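Local structure of glycoside Hydrolase (5T3B) at residues Ile360-Tyr372 and Ala418-Lys430. The protein is a family 50 glycoside hydrolase of a gut bacterium, probably hydrolysing glycosidic bonds of polysaccharides. Numbering follows the deposited sequence.
Sequences INYYSKWSPEKGY and AYQHFTLGLLEAK. With EDO (1,2-ethanediol), chain H; EDO (1,2-ethanediol), chain P; EDO (1,2-ethanediol), chain E.
The loop that joins strand 358-361 to helix 370-379 runs beside helix 412-427, with Ser367 CA 5.8 Å from Phe422 CA and Pro368 CA 5.6 Å from Gly425 CA. Phe422 lies at the heart of the contact. Pro368 CG sits over the centre of its ring, 3.7 Å from the centroid, in a CH-pi contact, while the edge of Phe422 points at the face of Tyr362 in a T-shaped pair, the planes at 88°. Phe422 CZ lies over the rim of that face, 3.7 Å from Tyr362 CG. With CG anti to the backbone N (chi1 -155°), the Phe422 ring is carried toward Pro368 and Tyr362; an alanine here would probably leave the proline ring and the Tyr362 face without their partner and open a gap between loop and helix. Pro368 CG also packs on Leu426 CD2 and approaches Gly425 CA, where a side chain would collide with it. Earlier along the helix, the five-membered ring of Trp366 forms an offset stack on His421, and Trp366 CH2 touches Ala418 CB. Ser367 OG meets His421 NE2 in the ring plane at 2.8 Å, the one hydrogen bond across the contact. Tyr362 OH donates to Glu369 OE1 and accepts from Glu369 N (2.9 Å), bracing the loop just before helix 370-379. Aromatic and proline packing thus joins loop to helix, and the Ser367 bond helps fix the rotation of the imidazole.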
ATOM      1  N   ILE A 360      -1.429  -3.645  -1.987  1.00  7.15           N
ATOM      2  CA  ILE A 360      -2.754  -3.997  -1.452  1.00  7.75           C
ATOM      3  C   ILE A 360      -3.149  -2.939  -0.408  1.00  7.18           C
ATOM      4  O   ILE A 360      -2.418  -2.745   0.557  1.00  7.95           O
ATOM      5  CB  ILE A 360      -2.768  -5.403  -0.862  1.00 10.55           C
ATOM      6  CG1 ILE A 360      -2.437  -6.449  -2.016  1.00 12.65           C
ATOM      7  CG2 ILE A 360      -4.075  -5.685  -0.149  1.00 11.75           C
ATOM      8  CD1 ILE A 360      -2.285  -7.871  -1.549  1.00 13.85           C
ATOM      9  N   ASN A 361      -4.310  -2.314  -0.611  1.00  6.87           N
ATOM     10  CA  ASN A 361      -4.924  -1.492   0.428  1.00  7.68           C
ATOM     11  C   ASN A 361      -5.731  -2.428   1.311  1.00  9.77           C
ATOM     12  O   ASN A 361      -6.541  -3.143   0.778  1.00  9.77           O
ATOM     13  CB  ASN A 361      -5.835  -0.452  -0.182  1.00  8.46           C
ATOM     14  CG  ASN A 361      -5.130   0.617  -1.028  1.00  8.25           C
ATOM     15  OD1 ASN A 361      -3.923   0.756  -1.008  1.00  9.46           O
ATOM     16  ND2 ASN A 361      -5.905   1.437  -1.672  1.00  8.77           N
ATOM     17  N   TYR A 362      -5.523  -2.443   2.606  1.00  8.47           N
ATOM     18  CA  TYR A 362      -6.025  -3.515   3.489  1.00  8.04           C
ATOM     19  C   TYR A 362      -6.993  -2.986   4.517  1.00  8.07           C
ATOM     20  O   TYR A 362      -6.593  -2.497   5.567  1.00 10.09           O
ATOM     21  CB  TYR A 362      -4.879  -4.290   4.129  1.00  8.89           C
ATOM     22  CG  TYR A 362      -5.195  -5.756   4.456  1.00  9.19           C
ATOM     23  CD1 TYR A 362      -6.500  -6.227   4.656  1.00 10.04           C
ATOM     24  CD2 TYR A 362      -4.184  -6.712   4.565  1.00  9.62           C
ATOM     25  CE1 TYR A 362      -6.760  -7.577   4.924  1.00 10.42           C
ATOM     26  CE2 TYR A 362      -4.438  -8.026   4.859  1.00 10.09           C
ATOM     27  CZ  TYR A 362      -5.729  -8.456   5.033  1.00 10.00           C
ATOM     28  OH  TYR A 362      -5.928  -9.791   5.314  1.00 10.65           O
ATOM     29  N   TYR A 363      -8.277  -3.029   4.167  1.00  8.33           N
ATOM     30  CA  TYR A 363      -9.365  -2.532   4.972  1.00  8.07           C
ATOM     31  C   TYR A 363     -10.326  -3.645   5.358  1.00  8.81           C
ATOM     32  O   TYR A 363     -10.355  -4.723   4.820  1.00 10.48           O
ATOM     33  CB  TYR A 363     -10.107  -1.465   4.203  1.00  8.86           C
ATOM     34  CG  TYR A 363      -9.317  -0.184   3.996  1.00  8.42           C
ATOM     35  CD1 TYR A 363      -8.966   0.587   5.080  1.00  9.07           C
ATOM     36  CD2 TYR A 363      -8.842   0.189   2.756  1.00  9.91           C
ATOM     37  CE1 TYR A 363      -8.244   1.726   4.949  1.00  9.90           C
ATOM     38  CE2 TYR A 363      -8.155   1.381   2.592  1.00  9.37           C
ATOM     39  CZ  TYR A 363      -7.825   2.135   3.709  1.00  8.37           C
ATOM     40  OH  TYR A 363      -7.132   3.313   3.591  1.00 10.68           O
ATOM     41  N   SER A 364     -11.112  -3.288   6.381  1.00  8.36           N
ATOM     42  CA  SER A 364     -12.285  -4.041   6.824  1.00  9.94           C
ATOM     43  C   SER A 364     -11.987  -5.261   7.611  1.00  8.55           C
ATOM     44  O   SER A 364     -12.908  -6.071   7.879  1.00 10.62           O
ATOM     45  CB  SER A 364     -13.254  -4.319   5.683  1.00 13.69           C
ATOM     46  OG  SER A 364     -13.628  -3.064   5.057  1.00 18.08           O
ATOM     47  N   LYS A 365     -10.719  -5.420   8.021  0.50  9.29           N
ATOM     48  CA  LYS A 365     -10.278  -6.530   8.873  0.50 10.02           C
ATOM     49  C   LYS A 365      -9.534  -6.005  10.066  0.50  9.74           C
ATOM     50  O   LYS A 365      -8.704  -5.084   9.969  0.50  9.36           O
ATOM     51  CB  LYS A 365      -9.393  -7.515   8.116  0.50 11.37           C
ATOM     52  CG  LYS A 365     -10.102  -8.284   7.015  0.50 11.67           C
ATOM     53  CD  LYS A 365     -11.172  -9.277   7.453  0.50 14.91           C
ATOM     54  CE  LYS A 365     -11.980  -9.722   6.236  0.50 19.51           C
ATOM     55  NZ  LYS A 365     -12.795  -8.611   5.658  0.50 25.12           N
ATOM     56  N   TRP A 366      -9.840  -6.551  11.226  1.00  9.58           N
ATOM     57  CA  TRP A 366      -9.097  -6.180  12.407  1.00  9.70           C
ATOM     58  C   TRP A 366      -7.676  -6.743  12.336  1.00  9.16           C
ATOM     59  O   TRP A 366      -6.706  -6.099  12.771  1.00 10.46           O
ATOM     60  CB  TRP A 366      -9.853  -6.623  13.686  1.00  8.88           C
ATOM     61  CG  TRP A 366      -9.185  -6.155  14.932  1.00 10.51           C
ATOM     62  CD1 TRP A 366      -8.574  -6.916  15.895  1.00  9.98           C
ATOM     63  CD2 TRP A 366      -9.067  -4.790  15.358  1.00 10.20           C
ATOM     64  NE1 TRP A 366      -8.109  -6.114  16.895  1.00 10.81           N
ATOM     65  CE2 TRP A 366      -8.371  -4.796  16.572  1.00 10.56           C
ATOM     66  CE3 TRP A 366      -9.498  -3.583  14.828  1.00 11.43           C
ATOM     67  CZ2 TRP A 366      -8.115  -3.619  17.279  1.00 12.11           C
ATOM     68  CZ3 TRP A 366      -9.201  -2.437  15.497  1.00 12.03           C
ATOM     69  CH2 TRP A 366      -8.536  -2.463  16.717  1.00 11.20           C
ATOM     70  N   SER A 367      -7.566  -8.005  11.891  1.00  9.82           N
ATOM     71  CA  SER A 367      -6.291  -8.702  11.846  1.00  9.78           C
ATOM     72  C   SER A 367      -5.946  -9.046  10.391  1.00 10.29           C
ATOM     73  O   SER A 367      -6.798  -9.541   9.637  1.00 10.95           O
ATOM     74  CB  SER A 367      -6.376  -9.984  12.641  1.00 11.64           C
ATOM     75  OG  SER A 367      -6.817  -9.775  13.955  1.00 13.52           O
ATOM     76  N   PRO A 368      -4.680  -8.852   9.988  1.00  9.36           N
ATOM     77  CA  PRO A 368      -4.250  -9.431   8.720  1.00  9.43           C
ATOM     78  C   PRO A 368      -4.544 -10.921   8.654  1.00 10.13           C
ATOM     79  O   PRO A 368      -4.394 -11.597   9.668  1.00 11.38           O
ATOM     80  CB  PRO A 368      -2.761  -9.140   8.732  1.00 11.60           C
ATOM     81  CG  PRO A 368      -2.620  -7.977   9.587  1.00 11.86           C
ATOM     82  CD  PRO A 368      -3.585  -8.166  10.667  1.00 10.35           C
ATOM     83  N   GLU A 369      -5.016 -11.406   7.507  1.00  9.68           N
ATOM     84  CA  GLU A 369      -5.498 -12.781   7.431  1.00 10.49           C
ATOM     85  C   GLU A 369      -4.362 -13.666   6.927  1.00  9.68           C
ATOM     86  O   GLU A 369      -4.065 -13.661   5.749  1.00 10.12           O
ATOM     87  CB  GLU A 369      -6.680 -12.807   6.477  1.00  9.85           C
ATOM     88  CG  GLU A 369      -7.870 -11.995   6.960  1.00 10.27           C
ATOM     89  CD  GLU A 369      -8.782 -11.593   5.845  1.00 10.99           C
ATOM     90  OE1 GLU A 369      -8.377 -10.720   5.018  1.00 11.59           O
ATOM     91  OE2 GLU A 369      -9.872 -12.173   5.772  1.00 13.11           O
ATOM     92  N   LYS A 370      -3.736 -14.399   7.840  1.00 10.58           N
ATOM     93  CA  LYS A 370      -2.539 -15.125   7.461  1.00 11.66           C
ATOM     94  C   LYS A 370      -2.814 -16.195   6.405  1.00 10.62           C
ATOM     95  O   LYS A 370      -1.966 -16.422   5.554  1.00 11.40           O
ATOM     96  CB  LYS A 370      -1.883 -15.705   8.743  1.00 13.46           C
ATOM     97  CG  LYS A 370      -0.575 -16.418   8.539  1.00 13.94           C
ATOM     98  CD  LYS A 370       0.473 -15.507   7.944  1.00 14.81           C
ATOM     99  CE  LYS A 370       1.901 -16.003   8.192  1.00 16.23           C
ATOM    100  NZ  LYS A 370       2.133 -17.370   7.694  1.00 14.84           N
ATOM    101  N   GLY A 371      -3.971 -16.822   6.425  1.00 11.74           N
ATOM    102  CA  GLY A 371      -4.287 -17.771   5.368  1.00 11.52           C
ATOM    103  C   GLY A 371      -4.328 -17.132   3.990  1.00 11.12           C
ATOM    104  O   GLY A 371      -3.807 -17.679   3.028  1.00 12.32           O
ATOM    105  N   TYR A 372      -4.942 -15.963   3.893  1.00 10.72           N
ATOM    106  CA  TYR A 372      -4.945 -15.241   2.618  1.00 10.41           C
ATOM    107  C   TYR A 372      -3.525 -14.752   2.247  1.00  9.58           C
ATOM    108  O   TYR A 372      -3.145 -14.816   1.080  1.00 10.21           O
ATOM    109  CB  TYR A 372      -5.960 -14.092   2.571  1.00 10.77           C
ATOM    110  CG  TYR A 372      -7.355 -14.557   2.452  1.00 12.73           C
ATOM    111  CD1 TYR A 372      -7.808 -15.208   1.319  1.00 15.79           C
ATOM    112  CD2 TYR A 372      -8.267 -14.335   3.470  1.00 12.73           C
ATOM    113  CE1 TYR A 372      -9.132 -15.612   1.215  1.00 18.04           C
ATOM    114  CE2 TYR A 372      -9.583 -14.815   3.363  1.00 14.95           C
ATOM    115  CZ  TYR A 372      -9.975 -15.451   2.224  1.00 17.28           C
ATOM    116  OH  TYR A 372     -11.300 -15.898   2.065  1.00 23.43           O
ATOM    117  N   ALA A 418      -3.975  -0.543  17.751  1.00  7.55           N
ATOM    118  CA  ALA A 418      -4.396  -1.110  16.473  1.00  8.00           C
ATOM    119  C   ALA A 418      -3.232  -1.130  15.478  1.00  7.41           C
ATOM    120  O   ALA A 418      -3.121  -2.063  14.690  1.00  8.69           O
ATOM    121  CB  ALA A 418      -5.538  -0.334  15.917  1.00  9.33           C
ATOM    122  N   TYR A 419      -2.416  -0.082  15.459  1.00  7.32           N
ATOM    123  CA  TYR A 419      -1.259  -0.058  14.579  1.00  7.07           C
ATOM    124  C   TYR A 419      -0.336  -1.220  14.929  1.00  7.81           C
ATOM    125  O   TYR A 419       0.126  -1.936  14.024  1.00  8.30           O
ATOM    126  CB  TYR A 419      -0.495   1.279  14.710  1.00  8.07           C
ATOM    127  CG  TYR A 419       0.690   1.400  13.821  1.00  6.90           C
ATOM    128  CD1 TYR A 419       1.955   0.983  14.235  1.00  7.22           C
ATOM    129  CD2 TYR A 419       0.604   1.998  12.596  1.00  7.29           C
ATOM    130  CE1 TYR A 419       3.075   1.111  13.461  1.00  7.02           C
ATOM    131  CE2 TYR A 419       1.737   2.125  11.798  1.00  7.02           C
ATOM    132  CZ  TYR A 419       2.979   1.710  12.236  1.00  7.28           C
ATOM    133  OH  TYR A 419       4.042   1.901  11.379  1.00  8.37           O
ATOM    134  N   GLN A 420      -0.039  -1.405  16.217  1.00  7.35           N
ATOM    135  CA  GLN A 420       0.814  -2.524  16.625  1.00  8.02           C
ATOM    136  C   GLN A 420       0.220  -3.849  16.230  1.00  7.89           C
ATOM    137  O   GLN A 420       0.949  -4.730  15.729  1.00  8.89           O
ATOM    138  CB  GLN A 420       1.158  -2.494  18.113  1.00  8.34           C
ATOM    139  CG  GLN A 420       1.862  -1.234  18.520  1.00  9.13           C
ATOM    140  CD  GLN A 420       2.573  -1.379  19.852  1.00  9.26           C
ATOM    141  OE1 GLN A 420       2.212  -2.233  20.655  1.00 10.06           O
ATOM    142  NE2 GLN A 420       3.578  -0.556  20.068  1.00  9.72           N
ATOM    143  N   HIS A 421      -1.068  -4.045  16.486  1.00  8.02           N
ATOM    144  CA  HIS A 421      -1.701  -5.326  16.173  1.00  7.99           C
ATOM    145  C   HIS A 421      -1.592  -5.627  14.663  1.00  7.74           C
ATOM    146  O   HIS A 421      -1.240  -6.724  14.242  1.00  8.79           O
ATOM    147  CB  HIS A 421      -3.162  -5.251  16.605  1.00  9.11           C
ATOM    148  CG  HIS A 421      -3.970  -6.446  16.298  1.00  8.77           C
ATOM    149  ND1 HIS A 421      -4.003  -7.531  17.102  1.00  9.91           N
ATOM    150  CD2 HIS A 421      -4.713  -6.740  15.229  1.00 10.43           C
ATOM    151  CE1 HIS A 421      -4.777  -8.432  16.565  1.00 10.27           C
ATOM    152  NE2 HIS A 421      -5.202  -7.996  15.412  1.00 11.63           N
ATOM    153  N   PHE A 422      -1.939  -4.631  13.853  1.00  8.00           N
ATOM    154  CA  PHE A 422      -1.992  -4.885  12.409  1.00  7.62           C
ATOM    155  C   PHE A 422      -0.574  -5.111  11.886  1.00  7.71           C
ATOM    156  O   PHE A 422      -0.344  -6.074  11.100  1.00  8.80           O
ATOM    157  CB  PHE A 422      -2.700  -3.719  11.677  1.00  7.66           C
ATOM    158  CG  PHE A 422      -3.311  -4.114  10.372  1.00  8.03           C
ATOM    159  CD1 PHE A 422      -4.533  -4.748  10.358  1.00 10.13           C
ATOM    160  CD2 PHE A 422      -2.669  -3.904   9.183  1.00  8.86           C
ATOM    161  CE1 PHE A 422      -5.113  -5.200   9.192  1.00  9.75           C
ATOM    162  CE2 PHE A 422      -3.256  -4.348   7.996  1.00 10.21           C
ATOM    163  CZ  PHE A 422      -4.460  -4.969   8.001  1.00 10.52           C
ATOM    164  N   THR A 423       0.375  -4.282  12.286  1.00  7.33           N
ATOM    165  CA  THR A 423       1.723  -4.412  11.794  1.00  7.80           C
ATOM    166  C   THR A 423       2.393  -5.694  12.278  1.00  8.17           C
ATOM    167  O   THR A 423       3.143  -6.296  11.506  1.00  8.97           O
ATOM    168  CB  THR A 423       2.555  -3.183  12.125  1.00  8.33           C
ATOM    169  OG1 THR A 423       2.646  -2.966  13.537  1.00  8.57           O
ATOM    170  CG2 THR A 423       2.028  -1.958  11.378  1.00  8.80           C
ATOM    171  N   LEU A 424       2.148  -6.125  13.510  1.00  8.33           N
ATOM    172  CA  LEU A 424       2.705  -7.417  13.934  1.00  8.51           C
ATOM    173  C   LEU A 424       2.197  -8.531  13.050  1.00  8.82           C
ATOM    174  O   LEU A 424       2.953  -9.456  12.721  1.00 10.17           O
ATOM    175  CB  LEU A 424       2.432  -7.678  15.404  1.00  9.10           C
ATOM    176  CG  LEU A 424       3.202  -6.843  16.399  1.00 10.21           C
ATOM    177  CD1 LEU A 424       2.616  -6.900  17.784  1.00 11.07           C
ATOM    178  CD2 LEU A 424       4.668  -7.241  16.425  1.00 10.57           C
ATOM    179  N   GLY A 425       0.925  -8.475  12.695  1.00  8.73           N
ATOM    180  CA  GLY A 425       0.384  -9.442  11.789  1.00  8.99           C
ATOM    181  C   GLY A 425       1.070  -9.483  10.451  1.00  9.15           C
ATOM    182  O   GLY A 425       1.296 -10.540   9.878  1.00 10.60           O
ATOM    183  N   LEU A 426       1.392  -8.285   9.928  1.00  8.24           N
ATOM    184  CA  LEU A 426       2.097  -8.157   8.639  1.00  8.50           C
ATOM    185  C   LEU A 426       3.548  -8.635   8.777  1.00  8.86           C
ATOM    186  O   LEU A 426       4.081  -9.224   7.828  1.00  8.62           O
ATOM    187  CB  LEU A 426       2.054  -6.748   8.153  1.00  8.06           C
ATOM    188  CG  LEU A 426       0.727  -6.176   7.810  1.00  8.45           C
ATOM    189  CD1 LEU A 426       0.797  -4.741   7.352  1.00  8.42           C
ATOM    190  CD2 LEU A 426      -0.023  -7.055   6.791  1.00  8.74           C
ATOM    191  N   LEU A 427       4.201  -8.368   9.905  1.00  8.41           N
ATOM    192  CA  LEU A 427       5.589  -8.784  10.109  1.00  8.18           C
ATOM    193  C   LEU A 427       5.736 -10.279   9.996  1.00  9.57           C
ATOM    194  O   LEU A 427       6.807 -10.761   9.646  1.00 11.10           O
ATOM    195  CB  LEU A 427       6.152  -8.224  11.404  1.00  8.72           C
ATOM    196  CG  LEU A 427       6.444  -6.740  11.410  1.00 10.02           C
ATOM    197  CD1 LEU A 427       6.622  -6.227  12.839  1.00 10.15           C
ATOM    198  CD2 LEU A 427       7.594  -6.371  10.529  1.00 10.11           C
ATOM    199  N   GLU A 428       4.702 -11.031  10.377  1.00 10.17           N
ATOM    200  CA  GLU A 428       4.780 -12.471  10.267  1.00 10.36           C
ATOM    201  C   GLU A 428       4.696 -12.997   8.841  1.00 11.06           C
ATOM    202  O   GLU A 428       5.045 -14.163   8.589  1.00 13.98           O
ATOM    203  CB  GLU A 428       3.686 -13.132  11.111  1.00 10.91           C
ATOM    204  CG  GLU A 428       3.813 -12.885  12.576  1.00 13.21           C
ATOM    205  CD  GLU A 428       3.080 -13.903  13.412  1.00 15.17           C
ATOM    206  OE1 GLU A 428       3.534 -15.072  13.502  1.00 16.02           O
ATOM    207  OE2 GLU A 428       2.073 -13.513  13.973  1.00 15.72           O
ATOM    208  N   ALA A 429       4.222 -12.188   7.930  1.00  9.68           N
ATOM    209  CA  ALA A 429       4.118 -12.584   6.538  1.00  9.35           C
ATOM    210  C   ALA A 429       5.461 -12.370   5.850  1.00 10.33           C
ATOM    211  O   ALA A 429       5.854 -11.217   5.568  1.00 10.03           O
ATOM    212  CB  ALA A 429       3.017 -11.806   5.809  1.00 10.67           C
ATOM    213  N   LYS A 430       6.150 -13.449   5.511  0.50  9.61           N
ATOM    214  CA  LYS A 430       7.472 -13.366   4.904  0.50 10.34           C
ATOM    215  C   LYS A 430       7.451 -12.799   3.495  0.50  9.56           C
ATOM    216  O   LYS A 430       8.486 -12.356   2.983  0.50 11.07           O
ATOM    217  CB  LYS A 430       8.108 -14.735   4.881  0.50 11.44           C
ATOM    218  CG  LYS A 430       8.440 -15.304   6.240  0.50 13.80           C
ATOM    219  CD  LYS A 430       9.330 -16.548   6.121  0.50 18.12           C
ATOM    220  CE  LYS A 430       9.136 -17.543   7.249  0.50 19.81           C
ATOM    221  NZ  LYS A 430       9.982 -18.682   6.881  0.50 25.58           N
TER
HETATM  222  C1  EDO H 506      -5.196 -13.542  12.260  1.00 32.69           C
HETATM  223  O1  EDO H 506      -6.334 -14.283  12.622  1.00 37.12           O
HETATM  224  C2  EDO H 506      -4.097 -14.414  11.691  1.00 25.01           C
HETATM  225  O2  EDO H 506      -4.647 -15.079  10.503  1.00 18.73           O
HETATM  226  C1  EDO P 514      -6.696 -12.757  16.649  1.00 35.79           C
HETATM  227  O1  EDO P 514      -6.437 -12.418  15.270  1.00 48.68           O
HETATM  228  C2  EDO P 514      -6.839 -11.484  17.442  1.00 34.82           C
HETATM  229  O2  EDO P 514      -5.762 -11.121  18.395  1.00 24.40           O
HETATM  230  C1  EDO E 503     -13.759  -7.187   1.546  1.00 24.93           C
HETATM  231  O1  EDO E 503     -13.589  -7.587   2.929  1.00 23.87           O
HETATM  232  C2  EDO E 503     -14.005  -5.667   1.452  1.00 24.45           C
HETATM  233  O2  EDO E 503     -12.677  -5.090   1.671  1.00 24.94           O